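Local coordinates for glycoside hydrolase family protein (Novosphingobium sp. PP1Y, PDB 6Q2F) that probably releases terminal alpha-L-rhamnose from rhamnosylated glycosides by hydrolysis, and binds a sodium ion, at residues 711-716 with 1067-1072. Numbering follows the deposited sequence.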
ATOM      1  N   ALA A 711     -18.448  -0.119  21.728  1.00 31.02           N
ATOM      2  CA  ALA A 711     -17.242   0.236  20.982  1.00 23.68           C
ATOM      3  C   ALA A 711     -16.855   1.701  21.104  1.00 28.13           C
ATOM      4  O   ALA A 711     -15.776   2.079  20.634  1.00 29.89           O
ATOM      5  CB  ALA A 711     -17.416  -0.115  19.502  1.00 23.33           C
ATOM      6  N   ARG A 712     -17.701   2.539  21.690  1.00 31.70           N
ATOM      7  CA  ARG A 712     -17.404   3.969  21.761  1.00 26.46           C
ATOM      8  C   ARG A 712     -16.070   4.270  22.444  1.00 26.82           C
ATOM      9  O   ARG A 712     -15.318   5.100  21.906  1.00 23.90           O
ATOM     10  CB  ARG A 712     -18.568   4.702  22.457  1.00 25.65           C
ATOM     11  CG  ARG A 712     -18.363   6.211  22.709  1.00 31.03           C
ATOM     12  CD  ARG A 712     -18.287   6.962  21.412  1.00 45.50           C
ATOM     13  NE  ARG A 712     -18.187   8.411  21.588  1.00 56.49           N
ATOM     14  CZ  ARG A 712     -19.105   9.286  21.191  1.00 43.26           C
ATOM     15  NH1 ARG A 712     -20.211   8.869  20.574  1.00 33.42           N
ATOM     16  NH2 ARG A 712     -18.899  10.580  21.393  1.00 35.93           N
ATOM     17  N   PRO A 713     -15.710   3.658  23.590  1.00 29.56           N
ATOM     18  CA  PRO A 713     -14.391   3.955  24.178  1.00 30.00           C
ATOM     19  C   PRO A 713     -13.241   3.600  23.258  1.00 28.03           C
ATOM     20  O   PRO A 713     -12.263   4.344  23.200  1.00 29.09           O
ATOM     21  CB  PRO A 713     -14.371   3.113  25.466  1.00 26.00           C
ATOM     22  CG  PRO A 713     -15.825   2.942  25.816  1.00 27.32           C
ATOM     23  CD  PRO A 713     -16.493   2.764  24.455  1.00 23.21           C
ATOM     24  N   TRP A 714     -13.347   2.490  22.521  1.00 26.09           N
ATOM     25  CA  TRP A 714     -12.331   2.126  21.530  1.00 26.56           C
ATOM     26  C   TRP A 714     -12.230   3.185  20.436  1.00 29.16           C
ATOM     27  O   TRP A 714     -11.137   3.648  20.106  1.00 30.70           O
ATOM     28  CB  TRP A 714     -12.676   0.739  20.955  1.00 29.03           C
ATOM     29  CG  TRP A 714     -11.966   0.274  19.675  1.00 32.78           C
ATOM     30  CD1 TRP A 714     -12.572  -0.113  18.505  1.00 29.44           C
ATOM     31  CD2 TRP A 714     -10.546   0.130  19.450  1.00 34.74           C
ATOM     32  NE1 TRP A 714     -11.625  -0.489  17.580  1.00 28.58           N
ATOM     33  CE2 TRP A 714     -10.378  -0.362  18.134  1.00 28.89           C
ATOM     34  CE3 TRP A 714      -9.408   0.357  20.232  1.00 31.01           C
ATOM     35  CZ2 TRP A 714      -9.120  -0.607  17.576  1.00 27.41           C
ATOM     36  CZ3 TRP A 714      -8.145   0.105  19.671  1.00 24.35           C
ATOM     37  CH2 TRP A 714      -8.020  -0.366  18.364  1.00 33.66           C
ATOM     38  N   VAL A 715     -13.365   3.613  19.882  1.00 23.92           N
ATOM     39  CA  VAL A 715     -13.328   4.642  18.846  1.00 24.07           C
ATOM     40  C   VAL A 715     -12.803   5.956  19.424  1.00 24.30           C
ATOM     41  O   VAL A 715     -12.066   6.692  18.756  1.00 30.03           O
ATOM     42  CB  VAL A 715     -14.718   4.794  18.201  1.00 21.88           C
ATOM     43  CG1 VAL A 715     -14.715   5.890  17.138  1.00 18.67           C
ATOM     44  CG2 VAL A 715     -15.168   3.450  17.581  1.00 19.80           C
ATOM     45  N   ASP A 716     -13.153   6.259  20.685  1.00 28.40           N
ATOM     46  CA  ASP A 716     -12.630   7.464  21.328  1.00 29.78           C
ATOM     47  C   ASP A 716     -11.113   7.397  21.451  1.00 33.81           C
ATOM     48  O   ASP A 716     -10.418   8.408  21.324  1.00 26.60           O
ATOM     49  CB  ASP A 716     -13.245   7.635  22.718  1.00 33.18           C
ATOM     50  CG  ASP A 716     -14.640   8.242  22.692  1.00 35.65           C
ATOM     51  OD1 ASP A 716     -15.010   8.914  21.716  1.00 42.90           O
ATOM     52  OD2 ASP A 716     -15.348   8.080  23.702  1.00 50.62           O
ATOM     53  N   VAL A1067     -17.963   4.874  35.274  1.00 39.47           N
ATOM     54  CA  VAL A1067     -16.602   5.308  35.555  1.00 36.67           C
ATOM     55  C   VAL A1067     -15.655   5.007  34.397  1.00 35.26           C
ATOM     56  O   VAL A1067     -14.442   5.176  34.533  1.00 39.38           O
ATOM     57  CB  VAL A1067     -16.093   4.693  36.865  1.00 38.44           C
ATOM     58  CG1 VAL A1067     -16.988   5.139  37.987  1.00 40.79           C
ATOM     59  CG2 VAL A1067     -16.122   3.177  36.780  1.00 38.54           C
ATOM     60  N   GLY A1068     -16.182   4.582  33.261  1.00 33.81           N
ATOM     61  CA  GLY A1068     -15.378   4.261  32.101  1.00 27.32           C
ATOM     62  C   GLY A1068     -15.550   2.808  31.717  1.00 36.76           C
ATOM     63  O   GLY A1068     -16.307   2.056  32.337  1.00 29.01           O
ATOM     64  N   THR A1069     -14.861   2.425  30.645  1.00 36.19           N
ATOM     65  CA  THR A1069     -14.814   1.018  30.279  1.00 44.80           C
ATOM     66  C   THR A1069     -13.382   0.610  29.973  1.00 38.62           C
ATOM     67  O   THR A1069     -12.648   1.329  29.292  1.00 37.13           O
ATOM     68  CB  THR A1069     -15.792   0.688  29.123  1.00 46.41           C
ATOM     69  OG1 THR A1069     -15.115   0.173  27.979  1.00 41.84           O
ATOM     70  CG2 THR A1069     -16.678   1.864  28.808  1.00 24.71           C
ATOM     71  N   ALA A1070     -12.988  -0.522  30.549  1.00 36.61           N
ATOM     72  CA  ALA A1070     -11.647  -1.062  30.419  1.00 30.44           C
ATOM     73  C   ALA A1070     -11.673  -2.093  29.299  1.00 33.54           C
ATOM     74  O   ALA A1070     -12.440  -3.066  29.359  1.00 30.45           O
ATOM     75  CB  ALA A1070     -11.201  -1.689  31.743  1.00 34.03           C
ATOM     76  N   TRP A1071     -10.865  -1.863  28.256  1.00 32.68           N
ATOM     77  CA  TRP A1071     -10.875  -2.748  27.101  1.00 34.37           C
ATOM     78  C   TRP A1071      -9.513  -3.337  26.765  1.00 35.28           C
ATOM     79  O   TRP A1071      -9.398  -4.043  25.760  1.00 34.45           O
ATOM     80  CB  TRP A1071     -11.444  -2.026  25.867  1.00 27.34           C
ATOM     81  CG  TRP A1071     -10.819  -0.676  25.570  1.00 28.63           C
ATOM     82  CD1 TRP A1071     -11.238   0.536  26.028  1.00 32.10           C
ATOM     83  CD2 TRP A1071      -9.675  -0.420  24.752  1.00 26.23           C
ATOM     84  NE1 TRP A1071     -10.421   1.531  25.556  1.00 26.94           N
ATOM     85  CE2 TRP A1071      -9.461   0.971  24.756  1.00 30.73           C
ATOM     86  CE3 TRP A1071      -8.815  -1.233  24.004  1.00 26.03           C
ATOM     87  CZ2 TRP A1071      -8.412   1.574  24.045  1.00 28.25           C
ATOM     88  CZ3 TRP A1071      -7.773  -0.626  23.297  1.00 31.03           C
ATOM     89  CH2 TRP A1071      -7.583   0.762  23.332  1.00 27.40           C
ATOM     90  N   HIS A1072      -8.487  -3.101  27.587  1.00 34.66           N
ATOM     91  CA  HIS A1072      -7.208  -3.770  27.404  1.00 32.02           C
ATOM     92  C   HIS A1072      -6.488  -3.787  28.745  1.00 30.48           C
ATOM     93  O   HIS A1072      -6.829  -3.033  29.657  1.00 34.30           O
ATOM     94  CB  HIS A1072      -6.358  -3.091  26.306  1.00 31.41           C
ATOM     95  CG  HIS A1072      -5.811  -1.753  26.698  1.00 33.20           C
ATOM     96  ND1 HIS A1072      -4.765  -1.606  27.588  1.00 38.15           N
ATOM     97  CD2 HIS A1072      -6.161  -0.499  26.317  1.00 28.87           C
ATOM     98  CE1 HIS A1072      -4.494  -0.320  27.740  1.00 30.27           C
ATOM     99  NE2 HIS A1072      -5.325   0.373  26.980  1.00 31.12           N
TER
HETATM  100  O   HOH W   1     -10.953   4.490  25.669  1.00 31.09           O
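An aromatic and apolar interdomain contact joins W714 and P713, in the first turn of helix 712-726, to W1071 and T1069, where an edge strand, 1065-1070, of a galactose-binding-like beta domain runs into a loop. The edge of W714 is directed at the face of W1071 in an offset edge-to-face pair, with six-membered centroids 5.2 Å apart and planes at 70°. W714 CE3 lies 3.6 Å from W1071 CZ3, toward the rim of that ring; H1072 CD2 lies over the opposite face. W1071 holds CG between its backbone N and carbonyl carbon (chi1 51°), which brings the indole up to the helix. Tryptophan suits this place, offering a broad face to W714 and an N-H at its rim. P657 of helix 657-670 touches both tryptophans. Proline suits a place near the start of a helix, where a missing N-H need cost no helical bond; its CG meets the apolar methyl T1069 CG2 tightly at 3.3 Å, while T1069 OG1 is buried without a modelled polar partner. A water donates to P713 O at 2.8 Å and accepts from W1071 NE1 at 3.0 Å, in the indole plane. Between these segments, helix and strand thus meet mainly by apolar shape, one water satisfying both polar groups.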